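Local coordinates for putative phage capsid protein (Corynebacterium diphtheriae NCTC 13129, PDB 2R9I), which is of unknown function but belongs to the phage capsid family and probably contributes to a viral shell, this chain being its N-terminal domain, at residues Ala11-Glu14 with Asn15-Ser19; Ser25-Thr28 with Asp29-Pro33; Ala39-Asn42 with Val43-Ile46; Ser45-Ser48 with Glu49-Thr53. All coordinates share one frame; numbering follows the deposited sequence.

Contact 1: residues Ala11-Glu14 with Asn15-Ser19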
ATOM      1  N   ALA A  11       6.153   2.453  -6.813  1.00 64.30           N
ATOM      2  CA  ALA A  11       7.134   1.407  -6.533  1.00 63.75           C
ATOM      3  C   ALA A  11       7.002   0.927  -5.079  1.00 63.75           C
ATOM      4  O   ALA A  11       7.046  -0.288  -4.791  1.00 63.42           O
ATOM      5  CB  ALA A  11       8.553   1.881  -6.818  1.00 63.07           C
ATOM      6  N   HIS A  12       6.832   1.898  -4.181  1.00 63.50           N
ATOM      7  CA  HIS A  12       6.700   1.648  -2.752  1.00 63.25           C
ATOM      8  C   HIS A  12       5.488   0.777  -2.470  1.00 63.31           C
ATOM      9  O   HIS A  12       5.588  -0.218  -1.733  1.00 62.96           O
ATOM     10  CB  HIS A  12       6.588   2.969  -1.997  1.00 62.71           C
ATOM     11  CG  HIS A  12       6.489   2.808  -0.517  1.00 63.17           C
ATOM     12  ND1 HIS A  12       7.537   2.351   0.256  1.00 63.96           N
ATOM     13  CD2 HIS A  12       5.462   3.030   0.336  1.00 62.49           C
ATOM     14  CE1 HIS A  12       7.166   2.320   1.525  1.00 62.48           C
ATOM     15  NE2 HIS A  12       5.910   2.724   1.601  1.00 61.47           N
ATOM     16  N   ARG A  13       4.352   1.145  -3.059  1.00 63.36           N
ATOM     17  CA  ARG A  13       3.127   0.346  -2.924  1.00 64.31           C
ATOM     18  C   ARG A  13       3.352  -1.095  -3.374  1.00 64.64           C
ATOM     19  O   ARG A  13       2.980  -2.037  -2.692  1.00 64.35           O
ATOM     20  CB  ARG A  13       1.989   0.952  -3.749  1.00 64.52           C
ATOM     21  CG  ARG A  13       0.610   0.519  -3.293  1.00 63.75           C
ATOM     22  CD  ARG A  13       0.081  -0.650  -4.108  1.00 62.98           C
ATOM     23  NE  ARG A  13      -1.306  -0.886  -3.741  1.00 61.75           N
ATOM     24  CZ  ARG A  13      -1.988  -1.997  -3.995  1.00 63.29           C
ATOM     25  NH1 ARG A  13      -3.246  -2.071  -3.578  1.00 62.72           N
ATOM     26  NH2 ARG A  13      -1.436  -3.033  -4.652  1.00 60.62           N
ATOM     27  N   GLU A  14       3.965  -1.257  -4.532  1.00 64.88           N
ATOM     28  CA  GLU A  14       4.180  -2.563  -5.063  1.00 65.81           C
ATOM     29  C   GLU A  14       5.152  -3.377  -4.193  1.00 65.27           C
ATOM     30  O   GLU A  14       4.944  -4.581  -4.015  1.00 65.22           O
ATOM     31  CB  GLU A  14       4.663  -2.429  -6.480  1.00 66.07           C
ATOM     32  CG  GLU A  14       5.098  -3.720  -7.095  1.00 72.30           C
ATOM     33  CD  GLU A  14       5.507  -3.496  -8.538  1.00 80.93           C
ATOM     34  OE1 GLU A  14       5.490  -2.309  -8.989  1.00 82.92           O
ATOM     35  OE2 GLU A  14       5.839  -4.501  -9.223  1.00 85.02           O
ATOM     36  N   ASN A  15       6.184  -2.732  -3.636  1.00 64.97           N
ATOM     37  CA  ASN A  15       7.076  -3.387  -2.631  1.00 64.95           C
ATOM     38  C   ASN A  15       6.363  -3.864  -1.367  1.00 65.29           C
ATOM     39  O   ASN A  15       6.619  -4.946  -0.862  1.00 65.44           O
ATOM     40  CB  ASN A  15       8.251  -2.483  -2.248  1.00 64.40           C
ATOM     41  CG  ASN A  15       9.209  -2.259  -3.401  1.00 64.82           C
ATOM     42  OD1 ASN A  15       9.427  -3.152  -4.203  1.00 68.36           O
ATOM     43  ND2 ASN A  15       9.785  -1.078  -3.487  1.00 64.25           N
ATOM     44  N   LEU A  16       5.417  -3.088  -0.916  1.00 20.00           N
ATOM     45  CA  LEU A  16       4.646  -3.461   0.213  1.00 20.00           C
ATOM     46  C   LEU A  16       3.769  -4.632  -0.105  1.00 20.00           C
ATOM     47  O   LEU A  16       3.548  -5.464   0.715  1.00 67.71           O
ATOM     48  CB  LEU A  16       3.801  -2.286   0.640  1.00 20.00           C
ATOM     49  CG  LEU A  16       4.294  -1.434   1.792  1.00 20.00           C
ATOM     50  CD1 LEU A  16       5.740  -1.604   2.009  1.00 20.00           C
ATOM     51  CD2 LEU A  16       3.978  -0.030   1.536  1.00 20.00           C
HETATM   52  N   MSE A  17       3.250  -4.688  -1.306  1.00 68.05           N
HETATM   53  CA  MSE A  17       2.357  -5.748  -1.680  1.00 68.33           C
HETATM   54  C   MSE A  17       3.160  -6.989  -1.834  1.00 67.82           C
HETATM   55  O   MSE A  17       2.768  -8.044  -1.438  1.00 68.17           O
HETATM   56  CB  MSE A  17       1.740  -5.411  -3.008  1.00 69.58           C
HETATM   57  CG  MSE A  17       0.359  -4.952  -2.889  1.00 71.24           C
HETATM   58 SE   MSE A  17      -0.598  -6.485  -2.531  0.60 77.99          SE
HETATM   59  CE  MSE A  17      -2.278  -5.776  -2.093  1.00 74.14           C
ATOM     60  N   ASP A  18       4.300  -6.840  -2.452  1.00 67.73           N
ATOM     61  CA  ASP A  18       5.261  -7.951  -2.618  1.00 67.15           C
ATOM     62  C   ASP A  18       5.621  -8.522  -1.248  1.00 67.24           C
ATOM     63  O   ASP A  18       5.544  -9.749  -1.038  1.00 67.57           O
ATOM     64  CB  ASP A  18       6.519  -7.450  -3.380  1.00 67.52           C
ATOM     65  CG  ASP A  18       7.455  -8.596  -3.862  0.70 68.34           C
ATOM     66  OD1 ASP A  18       7.310  -9.065  -5.015  0.70 70.22           O
ATOM     67  OD2 ASP A  18       8.367  -9.013  -3.121  0.70 65.03           O
ATOM     68  N   SER A  19       5.960  -7.653  -0.282  1.00 66.86           N
ATOM     69  CA  SER A  19       6.403  -8.168   1.009  1.00 66.57           C
ATOM     70  C   SER A  19       5.291  -8.758   1.878  1.00 66.40           C
ATOM     71  O   SER A  19       5.557  -9.679   2.686  1.00 66.22           O
ATOM     72  CB  SER A  19       7.286  -7.181   1.765  1.00 66.11           C
ATOM     73  OG  SER A  19       6.564  -6.077   2.148  1.00 66.57           O
TER
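His12 and Leu16 meet one turn apart, with Leu16 CD1 over one face of the imidazole. The other methyl comes nearer, Leu16 CD2 standing 3.4 Å from His12 NE2. The imidazole reaches forward because CG of His12 is anti to the backbone N (chi1 -178°), which swings the ring along the helix toward the leucine. A second pair, Arg13 and Met17 (a selenomethionine), runs side by side, both chains pointing the same way. Here the guanidinium lies obliquely to the selenomethionine, Arg13 NH2 being 3.2 Å from Met17 CG and 3.8 Å from Met17 CE. A bend at chi2 (-96°) sets the course of the arginine, and a salt bridge from its NE to Asp54 fixes the polar end, so the selenomethionine chain lies against a guanidinium already tied to the other helix.

Both pairs are i to i+4 neighbours on helix 6-26, the first arm of a helical hairpin whose second arm is helix 33-71; His12, Arg13 and Leu16 also touch that partner helix through Ile50 and Thr53. Regular backbone bonds carry the turn, among them Asn15 N to Ala11 O at 2.8 Å and Leu16 N to His12 O at 3.0 Å. On the exposed side, the amide of Asn15 turns back over the preceding turn, but Asn15 ND2, 3.1 Å from Ala11 O, is poorly angled for a hydrogen bond. Asn15 O is gripped twice, from opposite faces of its carbonyl plane, by Ser19 N at 2.8 Å and by Ser19 OG at 3.2 Å.

Contact 2: residues Ser25-Thr28 with Asp29-Pro33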
ATOM      1  N   SER A  25       2.930 -16.168   2.396  1.00 74.06           N
ATOM      2  CA  SER A  25       3.454 -17.431   1.888  1.00 74.45           C
ATOM      3  C   SER A  25       4.220 -18.184   2.970  1.00 74.57           C
ATOM      4  O   SER A  25       4.187 -19.414   3.026  1.00 75.68           O
ATOM      5  CB  SER A  25       4.357 -17.188   0.677  1.00 74.34           C
ATOM      6  OG  SER A  25       3.592 -17.010  -0.502  1.00 76.21           O
ATOM      7  N   ALA A  26       4.909 -17.440   3.829  1.00 74.46           N
ATOM      8  CA  ALA A  26       5.740 -18.038   4.866  1.00 74.52           C
ATOM      9  C   ALA A  26       4.889 -18.742   5.917  1.00 75.03           C
ATOM     10  O   ALA A  26       5.355 -19.658   6.595  1.00 75.63           O
ATOM     11  CB  ALA A  26       6.620 -16.980   5.515  1.00 74.03           C
ATOM     12  N   ILE A  27       3.639 -18.310   6.047  1.00 75.32           N
ATOM     13  CA  ILE A  27       2.701 -18.941   6.966  1.00 75.42           C
ATOM     14  C   ILE A  27       2.139 -20.233   6.378  1.00 76.05           C
ATOM     15  O   ILE A  27       0.990 -20.276   5.937  1.00 76.30           O
ATOM     16  CB  ILE A  27       1.535 -18.000   7.319  1.00 75.29           C
ATOM     17  CG1 ILE A  27       2.068 -16.642   7.782  1.00 75.77           C
ATOM     18  CG2 ILE A  27       0.651 -18.623   8.388  1.00 73.69           C
ATOM     19  CD1 ILE A  27       1.013 -15.559   7.838  1.00 75.33           C
ATOM     20  N   THR A  28       2.955 -21.281   6.377  1.00 76.51           N
ATOM     21  CA  THR A  28       2.481 -22.621   6.058  1.00 76.96           C
ATOM     22  C   THR A  28       1.942 -23.326   7.299  1.00 77.06           C
ATOM     23  O   THR A  28       2.342 -23.019   8.421  1.00 76.91           O
ATOM     24  CB  THR A  28       3.596 -23.482   5.435  1.00 77.09           C
ATOM     25  OG1 THR A  28       4.755 -23.450   6.277  1.00 77.37           O
ATOM     26  CG2 THR A  28       3.963 -22.959   4.054  1.00 77.17           C
ATOM     27  N   ASP A  29       1.032 -24.271   7.087  1.00 77.15           N
ATOM     28  CA  ASP A  29       0.294 -24.883   8.187  1.00 77.08           C
ATOM     29  C   ASP A  29       1.141 -25.932   8.902  1.00 76.36           C
ATOM     30  O   ASP A  29       0.634 -26.702   9.717  1.00 76.30           O
ATOM     31  CB  ASP A  29      -1.002 -25.514   7.676  1.00 77.29           C
ATOM     32  CG  ASP A  29      -0.764 -26.520   6.565  1.00 77.80           C
ATOM     33  OD1 ASP A  29       0.413 -26.754   6.218  1.00 76.90           O
ATOM     34  OD2 ASP A  29      -1.752 -27.074   6.042  1.00 78.81           O
ATOM     35  N   ASP A  30       2.433 -25.954   8.591  1.00 75.60           N
ATOM     36  CA  ASP A  30       3.397 -26.714   9.379  1.00 74.83           C
ATOM     37  C   ASP A  30       4.206 -25.799  10.291  1.00 74.04           C
ATOM     38  O   ASP A  30       5.199 -26.219  10.885  1.00 73.94           O
ATOM     39  CB  ASP A  30       4.334 -27.504   8.462  1.00 75.22           C
ATOM     40  CG  ASP A  30       5.351 -26.621   7.768  1.00 76.44           C
ATOM     41  OD1 ASP A  30       6.524 -27.036   7.657  1.00 78.03           O
ATOM     42  OD2 ASP A  30       4.979 -25.510   7.332  1.00 76.69           O
HETATM   43  N   MSE A  31       3.776 -24.546  10.398  1.00 73.09           N
HETATM   44  CA  MSE A  31       4.385 -23.603  11.328  1.00 72.26           C
HETATM   45  C   MSE A  31       3.685 -23.634  12.683  1.00 70.95           C
HETATM   46  O   MSE A  31       2.509 -23.983  12.777  1.00 70.66           O
HETATM   47  CB  MSE A  31       4.352 -22.185  10.752  1.00 71.87           C
HETATM   48  CG  MSE A  31       4.906 -21.122  11.687  1.00 71.77           C
HETATM   49 SE   MSE A  31       5.004 -19.363  10.851  0.55 74.30          SE
HETATM   50  CE  MSE A  31       3.222 -19.303  10.061  1.00 74.42           C
ATOM     51  N   ASP A  32       4.418 -23.267  13.730  1.00 69.72           N
ATOM     52  CA  ASP A  32       3.877 -23.273  15.080  1.00 68.90           C
ATOM     53  C   ASP A  32       2.794 -22.198  15.278  1.00 67.99           C
ATOM     54  O   ASP A  32       3.016 -21.046  14.918  1.00 67.80           O
ATOM     55  CB  ASP A  32       5.031 -23.031  16.054  1.00 69.22           C
ATOM     56  CG  ASP A  32       4.658 -23.305  17.479  1.00 70.08           C
ATOM     57  OD1 ASP A  32       4.730 -24.496  17.900  1.00 71.63           O
ATOM     58  OD2 ASP A  32       4.305 -22.322  18.177  1.00 70.66           O
ATOM     59  N   PRO A  33       1.629 -22.563  15.868  1.00 67.33           N
ATOM     60  CA  PRO A  33       0.537 -21.634  16.198  1.00 66.81           C
ATOM     61  C   PRO A  33       0.960 -20.251  16.715  1.00 66.52           C
ATOM     62  O   PRO A  33       0.399 -19.253  16.284  1.00 66.23           O
ATOM     63  CB  PRO A  33      -0.245 -22.378  17.292  1.00 66.61           C
ATOM     64  CG  PRO A  33       0.504 -23.672  17.532  1.00 66.96           C
ATOM     65  CD  PRO A  33       1.263 -23.927  16.274  1.00 67.16           C
TER
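A type I beta turn from Thr28 to Met31 reverses the chain at the bend of the helical hairpin, between helix 6-26 and helix 33-71. It is closed by Met31 N, which donates to Thr28 O at 2.9 Å; the donor stands above the carbonyl plane, 42° out of it. Just before the turn, Ile27 is the centre of an inverse gamma turn, in which Thr28 N makes a weak bond to Ala26 O.

The side chains of Thr28 and Asp30 lie alongside each other and point the same way. Thr28 OG1 donates to Asp30 OD2, although the modelled separation is too short to be trusted in detail. Each brings its polar group to this side by placing it between its own backbone N and carbonyl carbon, with chi1 of 52° for Thr28 and 74° for Asp30. Met31, a selenomethionine, sends its chain back beneath the turn, extended as far as SE and then bent, so that its methyl end arrives at Ile27; the exact fit of these two apolar groups is doubtful.

Asp32 is the N-cap of the next helix, its OD2 accepting from Ala34 N. Against that helix, Ile27 packs on Ala39 and Val40, and Met31 on Ala36.

Contact 3: residues Ala39-Asn42 with Val43-Ile46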
ATOM      1  N   ALA A  39       2.910 -13.956  12.841  1.00 70.18           N
ATOM      2  CA  ALA A  39       3.052 -13.710  11.404  1.00 70.00           C
ATOM      3  C   ALA A  39       1.822 -13.048  10.796  1.00 70.29           C
ATOM      4  O   ALA A  39       1.965 -12.157   9.955  1.00 71.30           O
ATOM      5  CB  ALA A  39       3.411 -14.981  10.658  1.00 69.68           C
ATOM      6  N   VAL A  40       0.630 -13.461  11.226  1.00 70.30           N
ATOM      7  CA  VAL A  40      -0.633 -12.871  10.761  1.00 70.81           C
ATOM      8  C   VAL A  40      -0.764 -11.417  11.213  1.00 71.88           C
ATOM      9  O   VAL A  40      -1.311 -10.566  10.497  1.00 72.43           O
ATOM     10  CB  VAL A  40      -1.842 -13.680  11.262  1.00 70.44           C
ATOM     11  CG1 VAL A  40      -3.140 -12.908  11.102  1.00 68.97           C
ATOM     12  CG2 VAL A  40      -1.919 -14.982  10.529  1.00 70.46           C
ATOM     13  N   GLU A  41      -0.256 -11.135  12.404  1.00 72.82           N
ATOM     14  CA  GLU A  41      -0.241  -9.783  12.929  1.00 73.97           C
ATOM     15  C   GLU A  41       0.616  -8.898  12.018  1.00 73.49           C
ATOM     16  O   GLU A  41       0.213  -7.816  11.622  1.00 73.42           O
ATOM     17  CB  GLU A  41       0.303  -9.818  14.352  1.00 74.47           C
ATOM     18  CG  GLU A  41      -0.387  -8.866  15.319  1.00 80.03           C
ATOM     19  CD  GLU A  41      -1.918  -8.914  15.233  1.00 84.75           C
ATOM     20  OE1 GLU A  41      -2.468 -10.035  15.317  1.00 84.76           O
ATOM     21  OE2 GLU A  41      -2.562  -7.832  15.093  1.00 86.36           O
ATOM     22  N   ASN A  42       1.786  -9.395  11.649  1.00 73.50           N
ATOM     23  CA  ASN A  42       2.683  -8.679  10.751  1.00 73.53           C
ATOM     24  C   ASN A  42       2.097  -8.405   9.371  1.00 73.84           C
ATOM     25  O   ASN A  42       2.254  -7.319   8.821  1.00 74.88           O
ATOM     26  CB  ASN A  42       3.958  -9.475  10.583  1.00 73.28           C
ATOM     27  CG  ASN A  42       4.664  -9.735  11.895  1.00 72.41           C
ATOM     28  OD1 ASN A  42       5.553 -10.567  11.929  1.00 74.84           O
ATOM     29  ND2 ASN A  42       4.288  -9.029  12.970  1.00 68.19           N
ATOM     30  N   VAL A  43       1.407  -9.380   8.807  1.00 73.60           N
ATOM     31  CA  VAL A  43       0.747  -9.165   7.521  1.00 73.38           C
ATOM     32  C   VAL A  43      -0.348  -8.100   7.610  1.00 72.68           C
ATOM     33  O   VAL A  43      -0.436  -7.236   6.739  1.00 73.39           O
ATOM     34  CB  VAL A  43       0.172 -10.493   6.929  1.00 73.61           C
ATOM     35  CG1 VAL A  43      -0.559 -10.240   5.621  1.00 74.04           C
ATOM     36  CG2 VAL A  43       1.270 -11.495   6.725  1.00 73.53           C
ATOM     37  N   LYS A  44      -1.187  -8.157   8.643  1.00 72.19           N
ATOM     38  CA  LYS A  44      -2.230  -7.133   8.845  1.00 71.30           C
ATOM     39  C   LYS A  44      -1.635  -5.707   8.917  1.00 70.24           C
ATOM     40  O   LYS A  44      -2.265  -4.733   8.484  1.00 70.10           O
ATOM     41  CB  LYS A  44      -3.027  -7.435  10.106  1.00 71.47           C
ATOM     42  CG  LYS A  44      -4.047  -8.522   9.970  1.00 72.18           C
ATOM     43  CD  LYS A  44      -4.675  -8.726  11.338  1.00 75.24           C
ATOM     44  CE  LYS A  44      -6.156  -9.072  11.270  1.00 76.85           C
ATOM     45  NZ  LYS A  44      -6.331 -10.538  11.095  1.00 78.69           N
ATOM     46  N   SER A  45      -0.409  -5.613   9.434  1.00 68.81           N
ATOM     47  CA  SER A  45       0.308  -4.340   9.545  1.00 68.02           C
ATOM     48  C   SER A  45       0.877  -3.812   8.245  1.00 67.45           C
ATOM     49  O   SER A  45       0.844  -2.618   7.987  1.00 67.54           O
ATOM     50  CB  SER A  45       1.434  -4.449  10.555  1.00 67.32           C
ATOM     51  OG  SER A  45       0.932  -3.987  11.795  1.00 68.09           O
ATOM     52  N   ILE A  46       1.442  -4.706   7.453  1.00 66.93           N
ATOM     53  CA  ILE A  46       1.907  -4.356   6.133  1.00 66.12           C
ATOM     54  C   ILE A  46       0.700  -3.992   5.307  1.00 66.51           C
ATOM     55  O   ILE A  46       0.705  -2.947   4.666  1.00 66.46           O
ATOM     56  CB  ILE A  46       2.680  -5.496   5.492  1.00 65.93           C
ATOM     57  CG1 ILE A  46       3.975  -5.745   6.287  1.00 64.11           C
ATOM     58  CG2 ILE A  46       2.982  -5.170   4.054  1.00 63.78           C
ATOM     59  CD1 ILE A  46       4.758  -6.972   5.776  1.00 62.67           C
TER
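Val40 and Lys44 lie side by side on helix 33-71, the long second arm of the helical hairpin.

Backbone hydrogen bonds of the i to i+4 kind run through the whole segment. Val43 N donates to Ala39 O at 3.1 Å and Lys44 N to Val40 O at 3.0 Å. Asn42 O takes a good bond from Ile46 N and a weak additional one from Ser45 N, whose main acceptor is Glu41 O.

Among the charged residues, Glu41 and Lys44 come near one another without joining. Glu41 OE1 and Lys44 NZ are 5.7 Å apart, too far for a salt bridge, so any attraction is probably weak. The lysine leaves its backbone with CG anti to the carbonyl carbon (chi1 -78°) and curls through bends at chi3 and chi4, which brings Lys44 NZ to 4.0 Å from Val40 CG1.

Val43 and Ile46 turn to the other arm: Val43 packs on Ala23, and Ile46 on Ser19 and Ala20. Both also rest on carbonyl oxygens of the turn before: Val43 CG2 lies 3.4 Å from Ala39 O, and Ile46 CG1 is likewise 3.4 Å from Asn42 O.

Contact 4: residues Ser45-Ser48 with Glu49-Thr53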
ATOM      1  N   SER A  45      -0.409  -5.613   9.434  1.00 68.81           N
ATOM      2  CA  SER A  45       0.308  -4.340   9.545  1.00 68.02           C
ATOM      3  C   SER A  45       0.877  -3.812   8.245  1.00 67.45           C
ATOM      4  O   SER A  45       0.844  -2.618   7.987  1.00 67.54           O
ATOM      5  CB  SER A  45       1.434  -4.449  10.555  1.00 67.32           C
ATOM      6  OG  SER A  45       0.932  -3.987  11.795  1.00 68.09           O
ATOM      7  N   ILE A  46       1.442  -4.706   7.453  1.00 66.93           N
ATOM      8  CA  ILE A  46       1.907  -4.356   6.133  1.00 66.12           C
ATOM      9  C   ILE A  46       0.700  -3.992   5.307  1.00 66.51           C
ATOM     10  O   ILE A  46       0.705  -2.947   4.666  1.00 66.46           O
ATOM     11  CB  ILE A  46       2.680  -5.496   5.492  1.00 65.93           C
ATOM     12  CG1 ILE A  46       3.975  -5.745   6.287  1.00 64.11           C
ATOM     13  CG2 ILE A  46       2.982  -5.170   4.054  1.00 63.78           C
ATOM     14  CD1 ILE A  46       4.758  -6.972   5.776  1.00 62.67           C
ATOM     15  N   ILE A  47      -0.363  -4.794   5.351  1.00 66.71           N
ATOM     16  CA  ILE A  47      -1.536  -4.408   4.544  1.00 67.91           C
ATOM     17  C   ILE A  47      -2.104  -3.039   4.964  1.00 67.55           C
ATOM     18  O   ILE A  47      -2.544  -2.246   4.134  1.00 67.81           O
ATOM     19  CB  ILE A  47      -2.672  -5.524   4.363  1.00 68.05           C
ATOM     20  CG1 ILE A  47      -3.826  -5.329   5.323  1.00 69.33           C
ATOM     21  CG2 ILE A  47      -2.128  -6.983   4.316  1.00 68.88           C
ATOM     22  CD1 ILE A  47      -4.826  -4.327   4.791  1.00 71.40           C
ATOM     23  N   SER A  48      -2.071  -2.751   6.250  1.00 67.60           N
ATOM     24  CA  SER A  48      -2.506  -1.438   6.706  1.00 67.96           C
ATOM     25  C   SER A  48      -1.693  -0.312   6.046  1.00 67.44           C
ATOM     26  O   SER A  48      -2.210   0.769   5.761  1.00 67.42           O
ATOM     27  CB  SER A  48      -2.368  -1.363   8.216  1.00 67.57           C
ATOM     28  OG  SER A  48      -3.037  -0.228   8.677  1.00 69.03           O
ATOM     29  N   GLU A  49      -0.422  -0.583   5.791  1.00 67.43           N
ATOM     30  CA  GLU A  49       0.441   0.402   5.136  1.00 67.93           C
ATOM     31  C   GLU A  49       0.191   0.513   3.633  1.00 67.63           C
ATOM     32  O   GLU A  49       0.282   1.625   3.090  1.00 68.16           O
ATOM     33  CB  GLU A  49       1.929   0.111   5.398  1.00 67.69           C
ATOM     34  CG  GLU A  49       2.388   0.400   6.804  1.00 68.62           C
ATOM     35  CD  GLU A  49       2.090   1.820   7.296  1.00 73.55           C
ATOM     36  OE1 GLU A  49       1.830   2.748   6.467  1.00 78.30           O
ATOM     37  OE2 GLU A  49       2.121   2.008   8.543  1.00 72.83           O
ATOM     38  N   ILE A  50      -0.089  -0.620   2.978  1.00 66.96           N
ATOM     39  CA  ILE A  50      -0.542  -0.640   1.593  1.00 67.21           C
ATOM     40  C   ILE A  50      -1.775   0.251   1.429  1.00 68.21           C
ATOM     41  O   ILE A  50      -1.780   1.126   0.562  1.00 68.70           O
ATOM     42  CB  ILE A  50      -0.870  -2.062   1.075  1.00 67.08           C
ATOM     43  CG1 ILE A  50       0.390  -2.919   0.978  1.00 66.24           C
ATOM     44  CG2 ILE A  50      -1.519  -1.997  -0.293  1.00 65.94           C
ATOM     45  CD1 ILE A  50       0.143  -4.414   1.146  1.00 65.96           C
ATOM     46  N   GLU A  51      -2.793   0.065   2.273  1.00 68.71           N
ATOM     47  CA  GLU A  51      -4.030   0.849   2.159  1.00 69.42           C
ATOM     48  C   GLU A  51      -3.755   2.326   2.256  1.00 69.06           C
ATOM     49  O   GLU A  51      -4.267   3.146   1.476  1.00 69.17           O
ATOM     50  CB  GLU A  51      -5.021   0.466   3.238  1.00 69.78           C
ATOM     51  CG  GLU A  51      -5.724  -0.831   2.971  1.00 73.07           C
ATOM     52  CD  GLU A  51      -6.611  -1.250   4.129  1.00 79.24           C
ATOM     53  OE1 GLU A  51      -6.596  -0.569   5.183  1.00 82.15           O
ATOM     54  OE2 GLU A  51      -7.334  -2.265   3.992  1.00 81.53           O
ATOM     55  N   SER A  52      -2.919   2.657   3.221  1.00 68.69           N
ATOM     56  CA  SER A  52      -2.546   4.023   3.480  1.00 67.90           C
ATOM     57  C   SER A  52      -1.688   4.662   2.341  1.00 67.64           C
ATOM     58  O   SER A  52      -1.758   5.870   2.078  1.00 67.86           O
ATOM     59  CB  SER A  52      -1.864   4.023   4.833  1.00 67.44           C
ATOM     60  OG  SER A  52      -0.988   5.103   4.922  1.00 71.17           O
ATOM     61  N   THR A  53      -0.899   3.845   1.644  1.00 67.47           N
ATOM     62  CA  THR A  53      -0.124   4.302   0.486  1.00 66.16           C
ATOM     63  C   THR A  53      -1.045   4.470  -0.697  1.00 66.60           C
ATOM     64  O   THR A  53      -0.857   5.373  -1.523  1.00 67.34           O
ATOM     65  CB  THR A  53       0.990   3.291   0.148  1.00 65.98           C
ATOM     66  OG1 THR A  53       1.922   3.282   1.230  1.00 64.91           O
ATOM     67  CG2 THR A  53       1.731   3.633  -1.161  1.00 63.75           C
TER
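The carboxylate of Glu51 has the end of Ile47 over one face: Ile47 CD1 lies 3.6 Å from Glu51 CD and 3.3 Å from Glu51 OE2. The two side chains run alongside, pointing the same way. Glu51 leaves with CG anti to the carbonyl carbon (chi1 -77°) and is extended beyond it, which carries the flat group out to the isoleucine tip. Glu49 CG, set anti to the carbonyl carbon, packs 3.6 Å from Ser45 O; the chain bends beyond it.

These residues occupy the part of helix 33-71 that faces the first arm of the hairpin on one side. Along the backbone the regular i to i+4 bonds continue, Ile50 N to Ile46 O and Glu51 N to Ile47 O. Thr53 OG1 donates back to Glu49 O at 3.0 Å, across the carbonyl plane from Thr53 N, which reaches the same oxygen at 2.9 Å; this buried hydroxyl thus spends its hydrogen on its own helix. The side toward helix 6-26 is lined by Ile46 and Ile50, the latter buried between the two helices. Their chains cross at an angle, Ile46 CG2 meeting Ile50 CD1 at 4.1 Å.

Overall arrangement
From the N terminus, contact 1 falls within helix 6-26, contact 2 reverses the chain at the bend, and contacts 3 and 4 follow on helix 33-71. All four are local; contacts 1, 2 and 3 follow in series, and contact 4 begins on the stretch where contact 3 ends, sharing Ser45 and Ile46. None nests inside or crosses another. Only contact 2 belongs to the connection between the helices. The returning arm brings contact 4 beside contact 1, about 10 Å apart between centres, where Leu16 CB meets Ile50 CG1 at 3.5 Å. Contact 3 lies nearer the bend, and Ile27 CG1 of contact 2 reaches Ala39 CB at 3.6 Å. Contacts 2 and 4 do not touch.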